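Long-range contacts in ribonucleoside-diphosphate reductase (Pseudomonas aeruginosa, PDB 5IM3), which probably catalyses the reduction of ribonucleoside diphosphates to deoxyribonucleotides, the precursors of DNA, and binds dATP in its ATP-cone and specificity sites: residues Ala286-Phe295 and Leu318-Val326; Glu343-Tyr353 and Thr626-Asn636. All coordinates share one frame; numbering follows the deposited sequence.

Contact 1. Residues Ala286-Phe295 and Leu318-Val326; sequences AIDHERDQQF and LPQIFFMRV
Asp292 OD1 receives a hydrogen bond from the side-chain amide of Gln320, its partner NE2 lying 2.8 Å away with an N-H...O angle of 148°. The nitrogen meets the oxygen nearly in line with the C-O bond, while the carboxylate and amide planes are steeply turned against each other and OD1 stands a little off the amide plane. A bend in the glutamine chain (chi2 -53°) makes this possible: it folds the amide back past the aspartate, and CG of Gln320 comes within 3.2 Å of Asp292 OD1. The other carboxylate oxygen, OD2, is bonded to the hydroxyl of Tyr254 on helix 250-267, which gives both oxygens of this buried group a polar partner. The aspartate belongs to a short 3-10 turn, 289-294, in the loop joining helices 280-286 and 297-307, and this turn lies against the opening turns of helix 319-330 in the all-alpha region of the reductase large chain. Proximity to the N-terminal end of that helix would probably favour the negative charge of Asp292. The 3-10 turn is introduced by an Asx turn, in which Asp288 OD1 accepts from the backbone N of Glu290; Asp288 OD2 faces NE of Arg291 at the guanidinium edge in a weak salt bridge of 3.4 Å. Apolar packing extends the contact on two fronts. Ile287 divides its branches: CG2 lies 3.6 Å from Gln320 CB, whereas CG1 reaches the methyl CE of Met324 at 3.9 Å, a methyl brought round by the curled methionine chain. At the far end of the loop, Phe295 brings CE2 to 3.6 Å from Pro319 CB, and its CZ atom approaches CE2 of Phe323 at 3.8 Å.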
loop_
_atom_site.group_PDB
_atom_site.type_symbol
_atom_site.label_atom_id
_atom_site.label_comp_id
_atom_site.label_asym_id
_atom_site.label_seq_id
_atom_site.Cartn_x
_atom_site.Cartn_y
_atom_site.Cartn_z
ATOM N N ALA A 286 -52.779 -44.654 11.369
ATOM C CA ALA A 286 -52.351 -43.417 12.010
ATOM C C ALA A 286 -51.752 -42.428 11.020
ATOM O O ALA A 286 -51.617 -41.244 11.351
ATOM C CB ALA A 286 -51.332 -43.722 13.109
ATOM N N ILE A 287 -51.396 -42.881 9.817
ATOM C CA ILE A 287 -50.758 -42.008 8.841
ATOM C C ILE A 287 -51.765 -40.983 8.333
ATOM O O ILE A 287 -52.907 -41.319 7.988
ATOM C CB ILE A 287 -50.162 -42.835 7.691
ATOM C CG1 ILE A 287 -49.005 -43.700 8.215
ATOM C CG2 ILE A 287 -49.678 -41.924 6.564
ATOM C CD1 ILE A 287 -48.413 -44.646 7.187
ATOM N N ASP A 288 -51.338 -39.722 8.291
ATOM C CA ASP A 288 -52.144 -38.604 7.812
ATOM C C ASP A 288 -51.577 -38.163 6.467
ATOM O O ASP A 288 -50.510 -37.540 6.412
ATOM C CB ASP A 288 -52.125 -37.465 8.829
ATOM C CG ASP A 288 -53.036 -36.313 8.448
ATOM O OD1 ASP A 288 -53.456 -36.231 7.274
ATOM O OD2 ASP A 288 -53.323 -35.475 9.328
ATOM N N HIS A 289 -52.286 -38.488 5.384
ATOM C CA HIS A 289 -51.801 -38.167 4.045
ATOM C C HIS A 289 -51.813 -36.671 3.758
ATOM O O HIS A 289 -51.116 -36.225 2.840
ATOM C CB HIS A 289 -52.644 -38.883 2.989
ATOM C CG HIS A 289 -53.956 -38.216 2.714
ATOM N ND1 HIS A 289 -55.059 -38.386 3.521
ATOM C CD2 HIS A 289 -54.338 -37.374 1.724
ATOM C CE1 HIS A 289 -56.066 -37.679 3.037
ATOM N NE2 HIS A 289 -55.654 -37.055 1.948
ATOM N N GLU A 290 -52.590 -35.887 4.506
ATOM C CA GLU A 290 -52.648 -34.451 4.259
ATOM C C GLU A 290 -51.356 -33.741 4.645
ATOM O O GLU A 290 -51.106 -32.634 4.160
ATOM C CB GLU A 290 -53.824 -33.834 5.015
ATOM C CG GLU A 290 -55.183 -34.093 4.371
ATOM C CD GLU A 290 -55.394 -33.304 3.085
ATOM O OE1 GLU A 290 -54.528 -32.473 2.739
ATOM O OE2 GLU A 290 -56.433 -33.509 2.422
ATOM N N ARG A 291 -50.531 -34.341 5.502
ATOM C CA ARG A 291 -49.288 -33.687 5.896
ATOM C C ARG A 291 -48.264 -33.647 4.769
ATOM O O ARG A 291 -47.255 -32.947 4.901
ATOM C CB ARG A 291 -48.708 -34.381 7.128
ATOM C CG ARG A 291 -49.736 -34.537 8.237
ATOM C CD ARG A 291 -49.108 -34.871 9.572
ATOM N NE ARG A 291 -50.120 -35.213 10.566
ATOM C CZ ARG A 291 -49.874 -35.370 11.861
ATOM N NH1 ARG A 291 -48.644 -35.208 12.330
ATOM N NH2 ARG A 291 -50.860 -35.684 12.691
ATOM N N ASP A 292 -48.502 -34.360 3.666
ATOM C CA ASP A 292 -47.666 -34.193 2.482
ATOM C C ASP A 292 -47.804 -32.794 1.897
ATOM O O ASP A 292 -46.872 -32.293 1.255
ATOM C CB ASP A 292 -48.028 -35.240 1.428
ATOM C CG ASP A 292 -47.378 -36.584 1.688
ATOM O OD1 ASP A 292 -46.724 -36.743 2.741
ATOM O OD2 ASP A 292 -47.525 -37.488 0.838
ATOM N N GLN A 293 -48.954 -32.150 2.101
ATOM C CA GLN A 293 -49.169 -30.803 1.589
ATOM C C GLN A 293 -48.295 -29.764 2.281
ATOM O O GLN A 293 -48.192 -28.637 1.784
ATOM C CB GLN A 293 -50.644 -30.418 1.740
ATOM C CG GLN A 293 -51.635 -31.435 1.173
ATOM C CD GLN A 293 -51.436 -31.690 -0.310
ATOM O OE1 GLN A 293 -50.516 -32.401 -0.709
ATOM N NE2 GLN A 293 -52.299 -31.104 -1.134
ATOM N N GLN A 294 -47.661 -30.114 3.403
ATOM C CA GLN A 294 -46.856 -29.160 4.155
ATOM C C GLN A 294 -45.520 -28.859 3.491
ATOM O O GLN A 294 -44.894 -27.848 3.825
ATOM C CB GLN A 294 -46.597 -29.689 5.570
ATOM C CG GLN A 294 -47.853 -30.025 6.358
ATOM C CD GLN A 294 -47.555 -30.793 7.629
ATOM O OE1 GLN A 294 -46.410 -31.171 7.889
ATOM N NE2 GLN A 294 -48.587 -31.032 8.431
ATOM N N PHE A 295 -45.080 -29.696 2.558
ATOM C CA PHE A 295 -43.703 -29.659 2.087
ATOM C C PHE A 295 -43.450 -28.483 1.155
ATOM O O PHE A 295 -44.225 -28.229 0.227
ATOM C CB PHE A 295 -43.350 -30.959 1.367
ATOM C CG PHE A 295 -42.999 -32.084 2.289
ATOM C CD1 PHE A 295 -41.814 -32.063 3.004
ATOM C CD2 PHE A 295 -43.845 -33.170 2.432
ATOM C CE1 PHE A 295 -41.483 -33.098 3.851
ATOM C CE2 PHE A 295 -43.519 -34.208 3.278
ATOM C CZ PHE A 295 -42.338 -34.173 3.989
ATOM N N LEU A 318 -42.121 -43.423 0.885
ATOM C CA LEU A 318 -42.885 -42.191 0.757
ATOM C C LEU A 318 -42.750 -41.332 2.012
ATOM O O LEU A 318 -42.419 -41.836 3.088
ATOM C CB LEU A 318 -44.353 -42.512 0.487
ATOM C CG LEU A 318 -44.652 -42.945 -0.951
ATOM C CD1 LEU A 318 -46.042 -43.544 -1.079
ATOM C CD2 LEU A 318 -44.497 -41.762 -1.902
ATOM N N PRO A 319 -43.015 -40.026 1.905
ATOM C CA PRO A 319 -42.661 -39.124 3.018
ATOM C C PRO A 319 -43.285 -39.501 4.353
ATOM O O PRO A 319 -42.581 -39.529 5.369
ATOM C CB PRO A 319 -43.149 -37.756 2.518
ATOM C CG PRO A 319 -43.148 -37.870 1.037
ATOM C CD PRO A 319 -43.560 -39.287 0.752
ATOM N N GLN A 320 -44.590 -39.774 4.393
ATOM C CA GLN A 320 -45.217 -40.111 5.668
ATOM C C GLN A 320 -44.744 -41.461 6.185
ATOM O O GLN A 320 -44.712 -41.680 7.401
ATOM C CB GLN A 320 -46.740 -40.098 5.536
ATOM C CG GLN A 320 -47.313 -38.751 5.130
ATOM C CD GLN A 320 -46.838 -37.619 6.028
ATOM O OE1 GLN A 320 -47.056 -37.639 7.239
ATOM N NE2 GLN A 320 -46.169 -36.634 5.437
ATOM N N ILE A 321 -44.378 -42.376 5.286
ATOM C CA ILE A 321 -43.809 -43.645 5.721
ATOM C C ILE A 321 -42.385 -43.438 6.217
ATOM O O ILE A 321 -41.936 -44.127 7.140
ATOM C CB ILE A 321 -43.891 -44.672 4.573
ATOM C CG1 ILE A 321 -45.331 -45.194 4.456
ATOM C CG2 ILE A 321 -42.905 -45.822 4.783
ATOM C CD1 ILE A 321 -45.574 -46.130 3.282
ATOM N N PHE A 322 -41.657 -42.487 5.628
ATOM C CA PHE A 322 -40.348 -42.120 6.156
ATOM C C PHE A 322 -40.456 -41.672 7.608
ATOM O O PHE A 322 -39.735 -42.172 8.479
ATOM C CB PHE A 322 -39.725 -41.018 5.294
ATOM C CG PHE A 322 -38.558 -40.324 5.941
ATOM C CD1 PHE A 322 -37.315 -40.934 6.007
ATOM C CD2 PHE A 322 -38.705 -39.057 6.480
ATOM C CE1 PHE A 322 -36.241 -40.291 6.601
ATOM C CE2 PHE A 322 -37.636 -38.408 7.073
ATOM C CZ PHE A 322 -36.403 -39.025 7.132
ATOM N N PHE A 323 -41.363 -40.734 7.890
ATOM C CA PHE A 323 -41.533 -40.271 9.262
ATOM C C PHE A 323 -41.985 -41.401 10.174
ATOM O O PHE A 323 -41.602 -41.441 11.349
ATOM C CB PHE A 323 -42.537 -39.115 9.312
ATOM C CG PHE A 323 -42.008 -37.822 8.753
ATOM C CD1 PHE A 323 -40.737 -37.375 9.076
ATOM C CD2 PHE A 323 -42.787 -37.051 7.901
ATOM C CE1 PHE A 323 -40.249 -36.189 8.563
ATOM C CE2 PHE A 323 -42.304 -35.861 7.385
ATOM C CZ PHE A 323 -41.028 -35.432 7.718
ATOM N N MET A 324 -42.787 -42.329 9.651
ATOM C CA MET A 324 -43.243 -43.450 10.463
ATOM C C MET A 324 -42.102 -44.422 10.745
ATOM O O MET A 324 -42.035 -45.003 11.834
ATOM C CB MET A 324 -44.409 -44.158 9.765
ATOM C CG MET A 324 -45.012 -45.317 10.549
ATOM S SD MET A 324 -45.678 -44.832 12.158
ATOM C CE MET A 324 -47.161 -43.958 11.661
ATOM N N ARG A 325 -41.189 -44.609 9.785
ATOM C CA ARG A 325 -40.028 -45.459 10.036
ATOM C C ARG A 325 -39.172 -44.893 11.159
ATOM O O ARG A 325 -38.719 -45.627 12.041
ATOM C CB ARG A 325 -39.174 -45.619 8.777
ATOM C CG ARG A 325 -37.704 -45.936 9.120
ATOM C CD ARG A 325 -36.876 -46.337 7.929
ATOM N NE ARG A 325 -36.568 -45.216 7.042
ATOM C CZ ARG A 325 -35.576 -44.348 7.229
ATOM N NH1 ARG A 325 -34.782 -44.434 8.290
ATOM N NH2 ARG A 325 -35.381 -43.379 6.348
ATOM N N VAL A 326 -38.903 -43.588 11.114
ATOM C CA VAL A 326 -38.073 -42.976 12.147
ATOM C C VAL A 326 -38.753 -43.111 13.501
ATOM O O VAL A 326 -38.116 -43.460 14.504
ATOM C CB VAL A 326 -37.783 -41.502 11.801
ATOM C CG1 VAL A 326 -36.871 -40.872 12.850
ATOM C CG2 VAL A 326 -37.158 -41.396 10.421
#

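Contact 2. Residues Glu343-Tyr353 and Thr626-Asn636; sequences EFYNLLSSFDY and TVKTAVRMLDN
Knobs-into-holes packing joins helix 337-349 to helix 620-640: Phe344 sits among Thr629, Arg632, Met633 and Asn636, and Leu347 among Thr626, Thr629, Ala630 and Met633. The segments 343-349 and 626-636 approach to 10.3 Å between axes, with their N-to-C directions 114° apart. Met633 runs past the phenylalanine over one ring face, its CG, offset toward the rim, forming a CH-pi contact 3.6 Å from the centroid of the Phe344 ring. The rim of the same ring is bordered, near its plane, by CG2 of Thr629, CD of Arg632 and ND2 of Asn636. That ND2 donates to the backbone O of Leu330, and Asn636 OD1 is bonded to Arg707. Leu347 spreads its two methyls, CD1 lying 3.7 Å from Thr626 CG2 and CD2 equally close to Met633 SD. Helix 337-349 belongs to the all-alpha region and helix 620-640 to the alpha-beta barrel region, so the packing unites two parts remote in sequence. After the first helix the chain leaves through a Schellman motif at Phe351, whose positive phi turns it into strand 353-355, which pairs antiparallel with strand 600-608. Tyr353, at the start of that strand, holds CG anti to its backbone nitrogen (chi1 157°), which directs the ring toward helix 620-640, where Ala630 CB lies over one face, 3.9 Å from the centroid of Tyr353. The bend of Met633 at chi3 (64°) places CE by the edge of the tyrosine ring, 3.8 Å from Tyr353 CE1, while its sulfur makes oblique Met-aromatic contacts with both Tyr353 and Phe344. At the N-terminal end of segment 343-349, the extended Glu343 accepts a short hydrogen bond, 2.5 Å from Thr629 OG1 to its OE2, through the anti lone pair. Glu343 OE1 forms a salt bridge with Arg340.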
loop_
_atom_site.group_PDB
_atom_site.type_symbol
_atom_site.label_atom_id
_atom_site.label_comp_id
_atom_site.label_asym_id
_atom_site.label_seq_id
_atom_site.Cartn_x
_atom_site.Cartn_y
_atom_site.Cartn_z
ATOM N N GLU A 343 -47.129 -41.280 18.662
ATOM C CA GLU A 343 -46.756 -40.007 19.271
ATOM C C GLU A 343 -45.524 -39.413 18.590
ATOM O O GLU A 343 -45.464 -38.201 18.350
ATOM C CB GLU A 343 -46.506 -40.199 20.769
ATOM C CG GLU A 343 -46.131 -38.924 21.526
ATOM C CD GLU A 343 -45.694 -39.197 22.958
ATOM O OE1 GLU A 343 -45.748 -40.369 23.387
ATOM O OE2 GLU A 343 -45.289 -38.240 23.653
ATOM N N PHE A 344 -44.538 -40.250 18.258
ATOM C CA PHE A 344 -43.329 -39.738 17.617
ATOM C C PHE A 344 -43.590 -39.378 16.159
ATOM O O PHE A 344 -43.016 -38.412 15.639
ATOM C CB PHE A 344 -42.194 -40.764 17.708
ATOM C CG PHE A 344 -41.852 -41.187 19.115
ATOM C CD1 PHE A 344 -42.259 -40.440 20.210
ATOM C CD2 PHE A 344 -41.114 -42.341 19.336
ATOM C CE1 PHE A 344 -41.941 -40.837 21.493
ATOM C CE2 PHE A 344 -40.794 -42.741 20.618
ATOM C CZ PHE A 344 -41.207 -41.988 21.696
ATOM N N TYR A 345 -44.437 -40.151 15.477
ATOM C CA TYR A 345 -44.746 -39.848 14.084
ATOM C C TYR A 345 -45.492 -38.527 13.962
ATOM O O TYR A 345 -45.206 -37.725 13.066
ATOM C CB TYR A 345 -45.565 -40.980 13.465
ATOM C CG TYR A 345 -46.332 -40.547 12.236
ATOM C CD1 TYR A 345 -45.706 -40.453 10.999
ATOM C CD2 TYR A 345 -47.678 -40.220 12.317
ATOM C CE1 TYR A 345 -46.403 -40.049 9.877
ATOM C CE2 TYR A 345 -48.384 -39.817 11.205
ATOM C CZ TYR A 345 -47.745 -39.734 9.987
ATOM O OH TYR A 345 -48.458 -39.331 8.880
ATOM N N ASN A 346 -46.459 -38.286 14.851
ATOM C CA ASN A 346 -47.217 -37.041 14.797
ATOM C C ASN A 346 -46.315 -35.838 15.034
ATOM O O ASN A 346 -46.480 -34.794 14.393
ATOM C CB ASN A 346 -48.347 -37.071 15.822
ATOM C CG ASN A 346 -49.478 -37.993 15.413
ATOM O OD1 ASN A 346 -49.719 -38.210 14.223
ATOM N ND2 ASN A 346 -50.182 -38.539 16.398
ATOM N N LEU A 347 -45.352 -35.964 15.949
ATOM C CA LEU A 347 -44.455 -34.848 16.224
ATOM C C LEU A 347 -43.559 -34.551 15.027
ATOM O O LEU A 347 -43.318 -33.383 14.698
ATOM C CB LEU A 347 -43.609 -35.148 17.462
ATOM C CG LEU A 347 -42.910 -33.932 18.072
ATOM C CD1 LEU A 347 -43.933 -32.995 18.713
ATOM C CD2 LEU A 347 -41.858 -34.356 19.080
ATOM N N LEU A 348 -43.067 -35.594 14.355
ATOM C CA LEU A 348 -42.148 -35.411 13.237
ATOM C C LEU A 348 -42.872 -34.931 11.982
ATOM O O LEU A 348 -42.466 -33.940 11.366
ATOM C CB LEU A 348 -41.408 -36.721 12.956
ATOM C CG LEU A 348 -40.391 -37.169 14.008
ATOM C CD1 LEU A 348 -39.905 -38.576 13.705
ATOM C CD2 LEU A 348 -39.214 -36.205 14.070
ATOM N N SER A 349 -43.945 -35.622 11.593
ATOM C CA SER A 349 -44.638 -35.313 10.347
ATOM C C SER A 349 -45.293 -33.936 10.356
ATOM O O SER A 349 -45.562 -33.389 9.282
ATOM C CB SER A 349 -45.696 -36.382 10.059
ATOM O OG SER A 349 -46.627 -36.475 11.123
ATOM N N SER A 350 -45.564 -33.374 11.532
ATOM C CA SER A 350 -46.137 -32.040 11.640
ATOM C C SER A 350 -45.087 -30.938 11.624
ATOM O O SER A 350 -45.453 -29.759 11.575
ATOM C CB SER A 350 -46.955 -31.921 12.927
ATOM O OG SER A 350 -46.107 -31.943 14.060
ATOM N N PHE A 351 -43.803 -31.294 11.674
ATOM C CA PHE A 351 -42.693 -30.348 11.728
ATOM C C PHE A 351 -42.631 -29.593 13.052
ATOM O O PHE A 351 -41.936 -28.576 13.147
ATOM C CB PHE A 351 -42.743 -29.339 10.571
ATOM C CG PHE A 351 -42.743 -29.964 9.195
ATOM C CD1 PHE A 351 -42.522 -31.321 9.017
ATOM C CD2 PHE A 351 -42.959 -29.176 8.076
ATOM C CE1 PHE A 351 -42.525 -31.875 7.751
ATOM C CE2 PHE A 351 -42.962 -29.728 6.809
ATOM C CZ PHE A 351 -42.743 -31.075 6.646
ATOM N N ASP A 352 -43.343 -30.058 14.083
ATOM C CA ASP A 352 -43.235 -29.425 15.393
ATOM C C ASP A 352 -41.839 -29.599 15.979
ATOM O O ASP A 352 -41.342 -28.709 16.680
ATOM C CB ASP A 352 -44.280 -30.007 16.345
ATOM C CG ASP A 352 -45.687 -29.544 16.024
ATOM O OD1 ASP A 352 -45.865 -28.798 15.037
ATOM O OD2 ASP A 352 -46.617 -29.934 16.761
ATOM N N TYR A 353 -41.205 -30.738 15.702
ATOM C CA TYR A 353 -39.856 -31.049 16.144
ATOM C C TYR A 353 -39.238 -31.939 15.078
ATOM O O TYR A 353 -39.950 -32.639 14.355
ATOM C CB TYR A 353 -39.864 -31.735 17.520
ATOM C CG TYR A 353 -38.641 -32.575 17.833
ATOM C CD1 TYR A 353 -38.588 -33.921 17.484
ATOM C CD2 TYR A 353 -37.550 -32.030 18.496
ATOM C CE1 TYR A 353 -37.473 -34.694 17.776
ATOM C CE2 TYR A 353 -36.434 -32.793 18.791
ATOM C CZ TYR A 353 -36.403 -34.125 18.431
ATOM O OH TYR A 353 -35.293 -34.882 18.724
ATOM N N THR A 626 -44.876 -30.562 22.875
ATOM C CA THR A 626 -43.828 -30.934 21.932
ATOM C C THR A 626 -42.504 -31.189 22.647
ATOM O O THR A 626 -41.773 -32.121 22.294
ATOM C CB THR A 626 -43.666 -29.843 20.877
ATOM O OG1 THR A 626 -43.372 -28.602 21.526
ATOM C CG2 THR A 626 -44.948 -29.700 20.055
ATOM N N VAL A 627 -42.182 -30.378 23.657
ATOM C CA VAL A 627 -40.935 -30.570 24.391
ATOM C C VAL A 627 -40.966 -31.888 25.155
ATOM O O VAL A 627 -39.975 -32.628 25.180
ATOM C CB VAL A 627 -40.673 -29.378 25.331
ATOM C CG1 VAL A 627 -39.493 -29.668 26.258
ATOM C CG2 VAL A 627 -40.400 -28.126 24.523
ATOM N N LYS A 628 -42.094 -32.199 25.797
ATOM C CA LYS A 628 -42.199 -33.453 26.534
ATOM C C LYS A 628 -41.913 -34.647 25.634
ATOM O O LYS A 628 -41.184 -35.568 26.024
ATOM C CB LYS A 628 -43.586 -33.582 27.160
ATOM C CG LYS A 628 -43.777 -32.783 28.438
ATOM C CD LYS A 628 -45.142 -33.067 29.058
ATOM C CE LYS A 628 -45.219 -32.591 30.498
ATOM N NZ LYS A 628 -46.462 -33.072 31.169
ATOM N N THR A 629 -42.480 -34.650 24.425
ATOM C CA THR A 629 -42.251 -35.762 23.511
ATOM C C THR A 629 -40.851 -35.716 22.916
ATOM O O THR A 629 -40.252 -36.768 22.670
ATOM C CB THR A 629 -43.300 -35.755 22.400
ATOM O OG1 THR A 629 -44.603 -35.893 22.979
ATOM C CG2 THR A 629 -43.067 -36.901 21.421
ATOM N N ALA A 630 -40.321 -34.515 22.675
ATOM C CA ALA A 630 -38.972 -34.385 22.135
ATOM C C ALA A 630 -37.945 -34.996 23.080
ATOM O O ALA A 630 -37.083 -35.775 22.659
ATOM C CB ALA A 630 -38.656 -32.913 21.878
ATOM N N VAL A 631 -38.021 -34.648 24.366
ATOM C CA VAL A 631 -37.050 -35.157 25.330
ATOM C C VAL A 631 -37.127 -36.676 25.408
ATOM O O VAL A 631 -36.100 -37.359 25.488
ATOM C CB VAL A 631 -37.272 -34.503 26.708
ATOM C CG1 VAL A 631 -36.363 -35.137 27.761
ATOM C CG2 VAL A 631 -37.025 -33.000 26.630
ATOM N N ARG A 632 -38.342 -37.232 25.388
ATOM C CA ARG A 632 -38.480 -38.682 25.427
ATOM C C ARG A 632 -37.803 -39.326 24.223
ATOM O O ARG A 632 -37.055 -40.299 24.364
ATOM C CB ARG A 632 -39.955 -39.076 25.482
ATOM C CG ARG A 632 -40.172 -40.566 25.701
ATOM C CD ARG A 632 -41.647 -40.941 25.661
ATOM N NE ARG A 632 -41.861 -42.333 26.043
ATOM C CZ ARG A 632 -42.056 -42.747 27.291
ATOM N NH1 ARG A 632 -42.068 -41.879 28.294
ATOM N NH2 ARG A 632 -42.240 -44.039 27.540
ATOM N N MET A 633 -38.055 -38.791 23.027
ATOM C CA MET A 633 -37.409 -39.322 21.831
ATOM C C MET A 633 -35.892 -39.258 21.953
ATOM O O MET A 633 -35.190 -40.198 21.559
ATOM C CB MET A 633 -37.880 -38.550 20.600
ATOM C CG MET A 633 -39.368 -38.704 20.328
ATOM S SD MET A 633 -39.977 -37.589 19.053
ATOM C CE MET A 633 -39.091 -38.164 17.609
ATOM N N LEU A 634 -35.365 -38.162 22.504
ATOM C CA LEU A 634 -33.918 -38.043 22.657
ATOM C C LEU A 634 -33.392 -39.033 23.687
ATOM O O LEU A 634 -32.307 -39.597 23.515
ATOM C CB LEU A 634 -33.542 -36.612 23.041
ATOM C CG LEU A 634 -33.671 -35.562 21.933
ATOM C CD1 LEU A 634 -33.321 -34.173 22.455
ATOM C CD2 LEU A 634 -32.796 -35.909 20.731
ATOM N N ASP A 635 -34.147 -39.265 24.763
ATOM C CA ASP A 635 -33.722 -40.259 25.739
ATOM C C ASP A 635 -33.723 -41.653 25.126
ATOM O O ASP A 635 -32.852 -42.475 25.434
ATOM C CB ASP A 635 -34.620 -40.209 26.974
ATOM C CG ASP A 635 -33.980 -40.868 28.185
ATOM O OD1 ASP A 635 -32.819 -40.533 28.500
ATOM O OD2 ASP A 635 -34.627 -41.725 28.819
ATOM N N ASN A 636 -34.688 -41.932 24.243
ATOM C CA ASN A 636 -34.705 -43.212 23.542
ATOM C C ASN A 636 -33.472 -43.373 22.661
ATOM O O ASN A 636 -32.926 -44.477 22.541
ATOM C CB ASN A 636 -35.972 -43.332 22.697
ATOM C CG ASN A 636 -37.211 -43.601 23.528
ATOM O OD1 ASN A 636 -37.219 -43.403 24.743
ATOM N ND2 ASN A 636 -38.268 -44.060 22.872
#

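The centres of contacts 1 and 2 lie about 14 Å apart, and consecutive helices 319-330 and 337-349 connect them. Tyr345, turned away from helix 620-640, reaches back into contact 1: its OH is 2.7 Å from Gln320 OE1, a probable but weak hydrogen bond, and 3.0 Å from Asp288 N, probably another. Further along helix 337-349, Ser349 OG lies 2.7 Å from Arg291 NH1, at best weakly bonded. Phe295 and Phe351 also meet edge-to-face, near the C-terminal ends of segments 286-295 and 343-353. Helix 337-349 is thus packed between the loop of contact 1 and the barrel helix of contact 2. Both contacts lie away from the dATP sites.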